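Local coordinates for cell death abnormality protein 2 (Caenorhabditis elegans, PDB 3QWX) that acts as a Crk-family SH2–SH3 signalling adaptor that binds ced-5, forms a ternary complex with ced-5 and ced-12 and is required for cell-corpse engulfment and cell migration, at residues R41-P46 with H64-R69; I117-V122 with D152-R157; E141-L146 with N169-Q174. One frame throughout, in Å; residues are numbered along the deposited sequence.

Contact 1: residues R41-P46 with H64-R69; sequences RDSSRP and HYLIER. With SO4 (sulfate ion), chain B.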
loop_
_atom_site.group_PDB
_atom_site.type_symbol
_atom_site.label_atom_id
_atom_site.label_comp_id
_atom_site.label_asym_id
_atom_site.label_seq_id
_atom_site.Cartn_x
_atom_site.Cartn_y
_atom_site.Cartn_z
ATOM N N ARG A 41 5.193 -1.827 -1.141
ATOM C CA ARG A 41 4.990 -3.175 -1.655
ATOM C C ARG A 41 6.149 -4.028 -1.179
ATOM O O ARG A 41 7.072 -3.526 -0.537
ATOM C CB ARG A 41 4.959 -3.174 -3.184
ATOM C CG ARG A 41 6.228 -2.640 -3.806
ATOM C CD ARG A 41 6.179 -2.592 -5.324
ATOM N NE ARG A 41 7.387 -1.938 -5.830
ATOM C CZ ARG A 41 8.570 -2.537 -5.935
ATOM N NH1 ARG A 41 8.696 -3.803 -5.582
ATOM N NH2 ARG A 41 9.629 -1.872 -6.383
ATOM N N ASP A 42 6.121 -5.312 -1.515
ATOM C CA ASP A 42 7.258 -6.174 -1.211
ATOM C C ASP A 42 8.424 -5.968 -2.177
ATOM O O ASP A 42 8.232 -5.772 -3.377
ATOM C CB ASP A 42 6.813 -7.638 -1.181
ATOM C CG ASP A 42 5.775 -7.887 -0.115
ATOM O OD1 ASP A 42 6.014 -7.465 1.031
ATOM O OD2 ASP A 42 4.715 -8.466 -0.418
ATOM N N SER A 43 9.639 -6.004 -1.645
ATOM C CA SER A 43 10.830 -6.023 -2.481
ATOM C C SER A 43 11.084 -7.422 -3.060
ATOM O O SER A 43 10.558 -8.412 -2.563
ATOM C CB SER A 43 12.044 -5.575 -1.661
ATOM O OG SER A 43 13.239 -5.710 -2.394
ATOM N N SER A 44 11.908 -7.496 -4.098
ATOM C CA SER A 44 12.378 -8.785 -4.602
ATOM C C SER A 44 13.308 -9.427 -3.566
ATOM O O SER A 44 13.578 -10.631 -3.606
ATOM C CB SER A 44 13.090 -8.625 -5.952
ATOM O OG SER A 44 14.271 -7.840 -5.848
ATOM N N ARG A 45 13.790 -8.610 -2.635
ATOM C CA ARG A 45 14.632 -9.091 -1.548
ATOM C C ARG A 45 13.787 -9.575 -0.368
ATOM O O ARG A 45 12.862 -8.882 0.069
ATOM C CB ARG A 45 15.600 -7.993 -1.097
ATOM C CG ARG A 45 16.882 -7.969 -1.878
ATOM C CD ARG A 45 16.980 -6.777 -2.807
ATOM N NE ARG A 45 18.030 -5.843 -2.393
ATOM C CZ ARG A 45 19.337 -6.102 -2.440
ATOM N NH1 ARG A 45 19.774 -7.281 -2.875
ATOM N NH2 ARG A 45 20.213 -5.180 -2.047
ATOM N N PRO A 46 14.099 -10.778 0.145
ATOM C CA PRO A 46 13.385 -11.326 1.299
ATOM C C PRO A 46 13.350 -10.339 2.465
ATOM O O PRO A 46 14.380 -9.749 2.804
ATOM C CB PRO A 46 14.225 -12.549 1.678
ATOM C CG PRO A 46 14.856 -12.973 0.405
ATOM C CD PRO A 46 15.122 -11.707 -0.366
ATOM N N HIS A 64 12.036 3.737 -7.386
ATOM C CA HIS A 64 11.842 2.706 -6.378
ATOM C C HIS A 64 12.955 2.767 -5.330
ATOM O O HIS A 64 14.120 2.982 -5.668
ATOM C CB HIS A 64 11.869 1.327 -7.040
ATOM C CG HIS A 64 10.867 1.164 -8.140
ATOM N ND1 HIS A 64 11.100 1.592 -9.430
ATOM C CD2 HIS A 64 9.631 0.611 -8.144
ATOM C CE1 HIS A 64 10.050 1.309 -10.181
ATOM N NE2 HIS A 64 9.149 0.709 -9.427
ATOM N N TYR A 65 12.593 2.551 -4.069
ATOM C CA TYR A 65 13.543 2.593 -2.961
ATOM C C TYR A 65 13.442 1.372 -2.079
ATOM O O TYR A 65 12.364 1.014 -1.613
ATOM C CB TYR A 65 13.314 3.838 -2.103
ATOM C CG TYR A 65 13.433 5.081 -2.921
ATOM C CD1 TYR A 65 14.666 5.702 -3.093
ATOM C CD2 TYR A 65 12.328 5.609 -3.564
ATOM C CE1 TYR A 65 14.788 6.824 -3.864
ATOM C CE2 TYR A 65 12.432 6.724 -4.337
ATOM C CZ TYR A 65 13.667 7.334 -4.484
ATOM O OH TYR A 65 13.773 8.451 -5.265
ATOM N N LEU A 66 14.581 0.741 -1.841
ATOM C CA LEU A 66 14.627 -0.409 -0.963
ATOM C C LEU A 66 14.620 0.103 0.478
ATOM O O LEU A 66 15.456 0.921 0.858
ATOM C CB LEU A 66 15.898 -1.209 -1.230
ATOM C CG LEU A 66 15.956 -2.685 -0.844
ATOM C CD1 LEU A 66 17.400 -3.088 -0.538
ATOM C CD2 LEU A 66 15.058 -2.988 0.327
ATOM N N ILE A 67 13.665 -0.367 1.266
ATOM C CA ILE A 67 13.615 -0.026 2.681
ATOM C C ILE A 67 14.184 -1.231 3.424
ATOM O O ILE A 67 13.534 -2.275 3.547
ATOM C CB ILE A 67 12.176 0.289 3.142
ATOM C CG1 ILE A 67 11.625 1.514 2.396
ATOM C CG2 ILE A 67 12.102 0.462 4.679
ATOM C CD1 ILE A 67 10.214 1.880 2.788
ATOM N N GLU A 68 15.420 -1.092 3.888
ATOM C CA GLU A 68 16.122 -2.207 4.512
ATOM C C GLU A 68 15.926 -2.222 6.014
ATOM O O GLU A 68 15.944 -1.181 6.670
ATOM C CB GLU A 68 17.610 -2.141 4.195
ATOM C CG GLU A 68 17.891 -1.932 2.732
ATOM C CD GLU A 68 19.364 -1.855 2.440
ATOM O OE1 GLU A 68 20.060 -2.865 2.661
ATOM O OE2 GLU A 68 19.818 -0.788 1.981
ATOM N N ARG A 69 15.722 -3.413 6.553
ATOM C CA ARG A 69 15.596 -3.574 7.992
ATOM C C ARG A 69 16.970 -3.826 8.594
ATOM O O ARG A 69 17.767 -4.632 8.072
ATOM C CB ARG A 69 14.657 -4.731 8.325
ATOM C CG ARG A 69 14.564 -4.988 9.817
ATOM C CD ARG A 69 13.325 -5.755 10.176
ATOM N NE ARG A 69 13.269 -7.039 9.490
ATOM C CZ ARG A 69 12.530 -8.060 9.908
ATOM N NH1 ARG A 69 11.809 -7.939 11.021
ATOM N NH2 ARG A 69 12.519 -9.197 9.221
HETATM S S SO4 B . 12.489 -4.672 -6.152
HETATM O O1 SO4 B . 11.193 -5.290 -5.884
HETATM O O2 SO4 B . 13.130 -5.379 -7.256
HETATM O O3 SO4 B . 12.346 -3.265 -6.521
HETATM O O4 SO4 B . 13.303 -4.746 -4.948
#

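Contact 2: residues I117-V122 with D152-R157; sequences IIEVVV and DWWEAR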
loop_
_atom_site.group_PDB
_atom_site.type_symbol
_atom_site.label_atom_id
_atom_site.label_comp_id
_atom_site.label_asym_id
_atom_site.label_seq_id
_atom_site.Cartn_x
_atom_site.Cartn_y
_atom_site.Cartn_z
ATOM N N ILE A 117 -12.419 2.723 -8.045
ATOM C CA ILE A 117 -13.520 1.885 -7.585
ATOM C C ILE A 117 -14.300 1.356 -8.783
ATOM O O ILE A 117 -14.765 2.132 -9.619
ATOM C CB ILE A 117 -14.464 2.688 -6.669
ATOM C CG1 ILE A 117 -13.675 3.277 -5.484
ATOM C CG2 ILE A 117 -15.651 1.826 -6.226
ATOM C CD1 ILE A 117 -14.355 4.466 -4.792
ATOM N N ILE A 118 -14.423 0.036 -8.869
ATOM C CA ILE A 118 -15.221 -0.596 -9.912
ATOM C C ILE A 118 -16.702 -0.530 -9.548
ATOM O O ILE A 118 -17.539 -0.182 -10.372
ATOM C CB ILE A 118 -14.792 -2.060 -10.127
ATOM C CG1 ILE A 118 -13.415 -2.102 -10.784
ATOM C CG2 ILE A 118 -15.798 -2.791 -10.987
ATOM C CD1 ILE A 118 -12.752 -3.451 -10.720
ATOM N N GLU A 119 -17.029 -0.875 -8.308
ATOM C CA GLU A 119 -18.396 -0.691 -7.838
ATOM C C GLU A 119 -18.468 -0.674 -6.316
ATOM O O GLU A 119 -17.529 -1.100 -5.637
ATOM C CB GLU A 119 -19.325 -1.763 -8.415
ATOM C CG GLU A 119 -18.942 -3.181 -8.069
ATOM C CD GLU A 119 -19.891 -4.196 -8.693
ATOM O OE1 GLU A 119 -20.486 -3.884 -9.750
ATOM O OE2 GLU A 119 -20.047 -5.300 -8.122
ATOM N N VAL A 120 -19.580 -0.164 -5.794
ATOM C CA VAL A 120 -19.834 -0.140 -4.361
ATOM C C VAL A 120 -20.809 -1.255 -3.997
ATOM O O VAL A 120 -21.856 -1.412 -4.629
ATOM C CB VAL A 120 -20.407 1.227 -3.902
ATOM C CG1 VAL A 120 -20.626 1.242 -2.397
ATOM C CG2 VAL A 120 -19.478 2.360 -4.313
ATOM N N VAL A 121 -20.455 -2.030 -2.978
ATOM C CA VAL A 121 -21.252 -3.177 -2.574
ATOM C C VAL A 121 -21.477 -3.123 -1.077
ATOM O O VAL A 121 -20.800 -2.376 -0.368
ATOM C CB VAL A 121 -20.543 -4.516 -2.920
ATOM C CG1 VAL A 121 -20.350 -4.656 -4.424
ATOM C CG2 VAL A 121 -19.198 -4.617 -2.190
ATOM N N VAL A 122 -22.441 -3.902 -0.597
ATOM C CA VAL A 122 -22.591 -4.118 0.833
ATOM C C VAL A 122 -22.545 -5.610 1.132
ATOM O O VAL A 122 -23.007 -6.430 0.326
ATOM C CB VAL A 122 -23.898 -3.491 1.411
ATOM C CG1 VAL A 122 -23.950 -2.000 1.099
ATOM C CG2 VAL A 122 -25.121 -4.198 0.862
ATOM N N ASP A 152 -15.287 -15.655 -8.521
ATOM C CA ASP A 152 -15.554 -16.042 -7.131
ATOM C C ASP A 152 -14.976 -15.106 -6.067
ATOM O O ASP A 152 -15.553 -14.956 -4.980
ATOM C CB ASP A 152 -15.140 -17.501 -6.871
ATOM C CG ASP A 152 -16.062 -18.513 -7.595
ATOM O OD1 ASP A 152 -17.271 -18.249 -7.727
ATOM O OD2 ASP A 152 -15.575 -19.572 -8.028
ATOM N N TRP A 153 -13.849 -14.476 -6.379
ATOM C CA TRP A 153 -13.148 -13.647 -5.401
ATOM C C TRP A 153 -12.779 -12.293 -5.980
ATOM O O TRP A 153 -12.184 -12.215 -7.057
ATOM C CB TRP A 153 -11.908 -14.386 -4.867
ATOM C CG TRP A 153 -12.286 -15.577 -4.053
ATOM C CD1 TRP A 153 -12.544 -16.843 -4.514
ATOM C CD2 TRP A 153 -12.477 -15.621 -2.631
ATOM N NE1 TRP A 153 -12.882 -17.667 -3.463
ATOM C CE2 TRP A 153 -12.844 -16.948 -2.298
ATOM C CE3 TRP A 153 -12.359 -14.678 -1.608
ATOM C CZ2 TRP A 153 -13.089 -17.348 -0.992
ATOM C CZ3 TRP A 153 -12.606 -15.075 -0.305
ATOM C CH2 TRP A 153 -12.966 -16.401 -0.008
ATOM N N TRP A 154 -13.159 -11.230 -5.272
ATOM C CA TRP A 154 -12.903 -9.873 -5.733
ATOM C C TRP A 154 -12.049 -9.116 -4.724
ATOM O O TRP A 154 -12.184 -9.312 -3.519
ATOM C CB TRP A 154 -14.212 -9.105 -5.917
ATOM C CG TRP A 154 -15.148 -9.658 -6.944
ATOM C CD1 TRP A 154 -14.869 -10.588 -7.901
ATOM C CD2 TRP A 154 -16.525 -9.301 -7.119
ATOM N NE1 TRP A 154 -15.988 -10.836 -8.656
ATOM C CE2 TRP A 154 -17.021 -10.064 -8.195
ATOM C CE3 TRP A 154 -17.389 -8.416 -6.464
ATOM C CZ2 TRP A 154 -18.337 -9.960 -8.643
ATOM C CZ3 TRP A 154 -18.697 -8.323 -6.898
ATOM C CH2 TRP A 154 -19.161 -9.094 -7.981
ATOM N N GLU A 155 -11.181 -8.240 -5.217
ATOM C CA GLU A 155 -10.416 -7.363 -4.337
ATOM C C GLU A 155 -11.312 -6.212 -3.854
ATOM O O GLU A 155 -11.907 -5.497 -4.667
ATOM C CB GLU A 155 -9.186 -6.803 -5.067
ATOM C CG GLU A 155 -8.274 -5.944 -4.174
ATOM C CD GLU A 155 -7.132 -5.270 -4.937
ATOM O OE1 GLU A 155 -7.176 -5.215 -6.182
ATOM O OE2 GLU A 155 -6.192 -4.779 -4.283
ATOM N N ALA A 156 -11.403 -6.055 -2.532
ATOM C CA ALA A 156 -12.252 -5.037 -1.902
ATOM C C ALA A 156 -11.444 -4.129 -0.959
ATOM O O ALA A 156 -10.326 -4.468 -0.560
ATOM C CB ALA A 156 -13.372 -5.700 -1.149
ATOM N N ARG A 157 -12.016 -2.982 -0.611
ATOM C CA ARG A 157 -11.379 -2.026 0.281
ATOM C C ARG A 157 -12.420 -1.561 1.281
ATOM O O ARG A 157 -13.533 -1.208 0.904
ATOM C CB ARG A 157 -10.846 -0.820 -0.505
ATOM C CG ARG A 157 -10.060 0.169 0.341
ATOM C CD ARG A 157 -9.344 1.193 -0.537
ATOM N NE ARG A 157 -10.269 1.967 -1.348
ATOM C CZ ARG A 157 -10.024 2.391 -2.584
ATOM N NH1 ARG A 157 -8.868 2.123 -3.187
ATOM N NH2 ARG A 157 -10.946 3.086 -3.224
#

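Contact 3: residues E141-L146 with N169-Q174; sequences ERLEIL and NYVQIQ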
loop_
_atom_site.group_PDB
_atom_site.type_symbol
_atom_site.label_atom_id
_atom_site.label_comp_id
_atom_site.label_asym_id
_atom_site.label_seq_id
_atom_site.Cartn_x
_atom_site.Cartn_y
_atom_site.Cartn_z
ATOM N N GLU A 141 -21.939 -4.261 5.742
ATOM C CA GLU A 141 -20.800 -3.347 5.646
ATOM C C GLU A 141 -20.540 -2.876 4.218
ATOM O O GLU A 141 -20.544 -3.675 3.281
ATOM C CB GLU A 141 -19.530 -3.964 6.245
ATOM C CG GLU A 141 -18.335 -2.999 6.255
ATOM C CD GLU A 141 -17.122 -3.558 6.978
ATOM O OE1 GLU A 141 -17.257 -4.565 7.708
ATOM O OE2 GLU A 141 -16.021 -2.995 6.807
ATOM N N ARG A 142 -20.296 -1.575 4.068
ATOM C CA ARG A 142 -20.056 -0.970 2.757
ATOM C C ARG A 142 -18.614 -1.188 2.307
ATOM O O ARG A 142 -17.682 -0.909 3.044
ATOM C CB ARG A 142 -20.370 0.531 2.813
ATOM C CG ARG A 142 -20.161 1.280 1.499
ATOM C CD ARG A 142 -20.241 2.801 1.713
ATOM N NE ARG A 142 -20.138 3.575 0.470
ATOM C CZ ARG A 142 -19.001 3.840 -0.175
ATOM N NH1 ARG A 142 -17.843 3.374 0.276
ATOM N NH2 ARG A 142 -19.023 4.575 -1.287
ATOM N N LEU A 143 -18.428 -1.716 1.104
ATOM C CA LEU A 143 -17.084 -1.962 0.606
ATOM C C LEU A 143 -16.966 -1.419 -0.799
ATOM O O LEU A 143 -17.961 -1.199 -1.492
ATOM C CB LEU A 143 -16.759 -3.453 0.601
ATOM C CG LEU A 143 -16.898 -4.218 1.924
ATOM C CD1 LEU A 143 -16.809 -5.700 1.657
ATOM C CD2 LEU A 143 -15.831 -3.782 2.960
ATOM N N GLU A 144 -15.731 -1.202 -1.206
ATOM C CA GLU A 144 -15.438 -0.735 -2.548
ATOM C C GLU A 144 -14.667 -1.829 -3.249
ATOM O O GLU A 144 -13.623 -2.275 -2.771
ATOM C CB GLU A 144 -14.629 0.570 -2.490
ATOM C CG GLU A 144 -15.497 1.763 -2.107
ATOM C CD GLU A 144 -14.691 2.990 -1.673
ATOM O OE1 GLU A 144 -13.452 2.921 -1.687
ATOM O OE2 GLU A 144 -15.310 4.012 -1.303
ATOM N N ILE A 145 -15.194 -2.266 -4.382
ATOM C CA ILE A 145 -14.557 -3.305 -5.171
ATOM C C ILE A 145 -13.529 -2.702 -6.123
ATOM O O ILE A 145 -13.856 -1.836 -6.927
ATOM C CB ILE A 145 -15.609 -4.108 -5.963
ATOM C CG1 ILE A 145 -16.640 -4.718 -5.005
ATOM C CG2 ILE A 145 -14.954 -5.189 -6.810
ATOM C CD1 ILE A 145 -16.063 -5.678 -3.969
ATOM N N LEU A 146 -12.293 -3.186 -6.032
ATOM C CA LEU A 146 -11.180 -2.657 -6.815
ATOM C C LEU A 146 -10.814 -3.556 -7.978
ATOM O O LEU A 146 -10.163 -3.123 -8.931
ATOM C CB LEU A 146 -9.933 -2.515 -5.934
ATOM C CG LEU A 146 -9.766 -1.338 -4.969
ATOM C CD1 LEU A 146 -11.036 -0.561 -4.748
ATOM C CD2 LEU A 146 -9.173 -1.815 -3.669
ATOM N N ASN A 169 -20.121 -13.932 -3.791
ATOM C CA ASN A 169 -21.458 -14.311 -3.317
ATOM C C ASN A 169 -21.791 -13.794 -1.910
ATOM O O ASN A 169 -22.847 -14.105 -1.353
ATOM C CB ASN A 169 -21.681 -15.828 -3.428
ATOM C CG ASN A 169 -20.741 -16.640 -2.548
ATOM O OD1 ASN A 169 -21.138 -17.649 -1.954
ATOM N ND2 ASN A 169 -19.493 -16.225 -2.483
ATOM N N TYR A 170 -20.888 -12.992 -1.344
ATOM C CA TYR A 170 -21.107 -12.409 -0.029
ATOM C C TYR A 170 -21.372 -10.895 -0.120
ATOM O O TYR A 170 -21.560 -10.229 0.897
ATOM C CB TYR A 170 -19.894 -12.655 0.873
ATOM C CG TYR A 170 -19.870 -13.963 1.638
ATOM C CD1 TYR A 170 -19.942 -15.193 0.979
ATOM C CD2 TYR A 170 -19.710 -13.965 3.024
ATOM C CE1 TYR A 170 -19.892 -16.394 1.686
ATOM C CE2 TYR A 170 -19.649 -15.151 3.742
ATOM C CZ TYR A 170 -19.743 -16.363 3.073
ATOM O OH TYR A 170 -19.684 -17.530 3.802
ATOM N N VAL A 171 -21.358 -10.356 -1.337
ATOM C CA VAL A 171 -21.598 -8.938 -1.530
ATOM C C VAL A 171 -22.684 -8.650 -2.572
ATOM O O VAL A 171 -22.932 -9.449 -3.475
ATOM C CB VAL A 171 -20.291 -8.174 -1.908
ATOM C CG1 VAL A 171 -19.276 -8.285 -0.791
ATOM C CG2 VAL A 171 -19.715 -8.708 -3.198
ATOM N N GLN A 172 -23.312 -7.490 -2.438
ATOM C CA GLN A 172 -24.342 -7.041 -3.360
ATOM C C GLN A 172 -24.173 -5.563 -3.709
ATOM O O GLN A 172 -23.869 -4.754 -2.834
ATOM C CB GLN A 172 -25.697 -7.230 -2.695
ATOM C CG GLN A 172 -26.855 -6.610 -3.437
ATOM C CD GLN A 172 -28.143 -6.755 -2.650
ATOM O OE1 GLN A 172 -28.121 -7.162 -1.482
ATOM N NE2 GLN A 172 -29.272 -6.425 -3.280
ATOM N N ILE A 173 -24.398 -5.204 -4.971
ATOM C CA ILE A 173 -24.379 -3.794 -5.377
ATOM C C ILE A 173 -25.259 -2.961 -4.445
ATOM O O ILE A 173 -26.401 -3.332 -4.159
ATOM C CB ILE A 173 -24.845 -3.606 -6.837
ATOM C CG1 ILE A 173 -24.351 -2.265 -7.408
ATOM C CG2 ILE A 173 -26.362 -3.760 -6.946
ATOM C CD1 ILE A 173 -25.084 -1.022 -6.889
ATOM N N GLN A 174 -24.731 -1.833 -3.974
ATOM C CA GLN A 174 -25.396 -1.078 -2.917
ATOM C C GLN A 174 -26.669 -0.390 -3.399
ATOM O O GLN A 174 -27.729 -0.529 -2.781
ATOM C CB GLN A 174 -24.442 -0.053 -2.303
ATOM C CG GLN A 174 -24.960 0.590 -1.020
ATOM C CD GLN A 174 -24.080 1.736 -0.556
ATOM O OE1 GLN A 174 -23.433 2.401 -1.369
ATOM N NE2 GLN A 174 -24.045 1.973 0.758
#

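Contact 1: residues R41-P46 with H64-R69
Sulfate O1 is gripped by Arg41 NH1 and by the backbone N of Ser44, each at 2.9 Å, and the same arginine rests against His64 of strand 62-69, one strand further along the sheet. The second guanidinium nitrogen, Arg41 NH2, donates to sulfate O3 at 3.1 Å. Both arginine bonds are nearly straight, at 174° and 177°, so the guanidinium meets the anion through its edge as a two-pronged donor. Ser43 OG donates to sulfate O4 at 2.7 Å, and Ser44 N also reaches that oxygen. Ser44 OG binds O2. Arg21 of helix 21-29 adds a further bond to the ion.

Ser43 OG has a second task. It accepts from Arg45 N at 3.0 Å, closing an ST turn that shapes the loop around the anion. Arg41 NE is tied to Thr52 of the intervening strand, which helps fix the rotation of the guanidinium.

His64 CD2 lies only 3.0 Å from Arg41 NH2, a tight contact near the guanidinium plane. The two planes are 68° apart. Further along, the bent chain of Arg45 brings NE to 3.4 Å from Leu66 CD1, and the two side chains cross at about a right angle.

Arg41 ends the sequence FLMR, the counterpart of the FLVR motif of SH2 domains. The sulfate probably comes from the crystallisation liquor. The guanidinium, backbone N-H and hydroxyl donors around it are consistent with a pocket that takes the phosphate of phosphotyrosine.

Contact 2: residues I117-V122 with D152-R157
Ile117 packs an aliphatic branch against the guanidinium of Arg157. Ile117 CG1 lies 3.5 Å from Arg157 NH2, and Ile117 CD1 follows at 4.0 Å. The side chains cross at about a right angle, and the methylene approaches the guanidinium obliquely. CG1 of Ile117 stands opposite the carbonyl carbon (chi1 -57°), which carries the longer branch over to the arginine. Arg157 arrives on a chain that bends at its third torsion.

The polar end of Arg157 is engaged by other residues. NH2 forms a salt bridge with Glu144 OE1, and NH1 donates to the carbonyl oxygen of Lys115. The isoleucine therefore packs on a charged group that is already held in place.

Both segments belong to the first SH3 domain, a small barrel of five antiparallel strands. Strands 119-123 and 153-157 flank strand 142-147, so they meet through side chains alone. No hydrogen bond joins the two segments. A classic beta bulge sets Ile118 and Glu119 both facing Ile145.

The remaining contact sets a carboxylate against an aromatic ring. Glu119 OE2 lies 3.5 Å from Trp154 CZ3 and 3.9 Å from Trp154 CH2, so it meets the six-membered end of the indole. The carboxylate and ring planes are 75° apart. CG of Glu119 sits between its backbone N and carbonyl carbon (chi1 59°), and from there the chain runs extended to the tryptophan. Lys148 serves both partners: it makes a cation-pi contact with Trp154 and a long, weak ion pair with Glu119 OE2. The indole also packs on Val171 of strand 171-173.

Contact 3: residues E141-L146 with N169-Q174
Arg142 and Gln174 bring their CA atoms to 7.8 Å, and Leu143 and Val171 theirs to 8.6 Å, because strand 119-123 lies between the two segments and pairs antiparallel with each. This is the strand order of the SH3 barrel, in which the last strand, 171-173, returns beside the first. No hydrogen bond crosses the contact.

Leu143 and Val171 meet through methyl groups on the inner side of the sheet, with Leu143 CD1 4.3 Å from Val171 CG1. Leu143 is buried and also touches Phe137. Val171 packs on Val121 of the strand between.

At the other end two extended side chains pass each other over Val120. Arg142 NE and Gln174 OE1 are 4.0 Å apart, too far for a hydrogen bond, and Gln174 NE2 lies at 4.0 Å from Arg142 CD. The guanidinium and amide planes are turned by 68°. Gln174 is the last residue of this construct.

The charge of Arg142 is met within its own strand by Glu144. In this salt bridge Arg142 NH1 donates to Glu144 OE2 at 3.1 Å, almost straight at 177°, and the oxygen lies in the guanidinium plane. OE2 is met on its anti side, 34° out of the carboxylate plane.

From the N terminus the chain first builds the SH2 domain. There contact 1 closes the loop from strand 37-42 through strand 49-54 to strand 62-69, and it is complete before the others open. The chain then enters the first SH3 domain. Contact 2 opens at 117-122. Contact 3 opens at 141-146, before contact 2 closes at 152-157, and itself closes at 169-174, so these two cross. They share one sheet, with centres about 5 Å apart. Backbone pairing joins them, as between Ile118 N and Ile145 O. Contact 1 stands apart on the opposite side of the chain's centre, its centre about 28 Å from that of contact 2 and about 32 Å from that of contact 3.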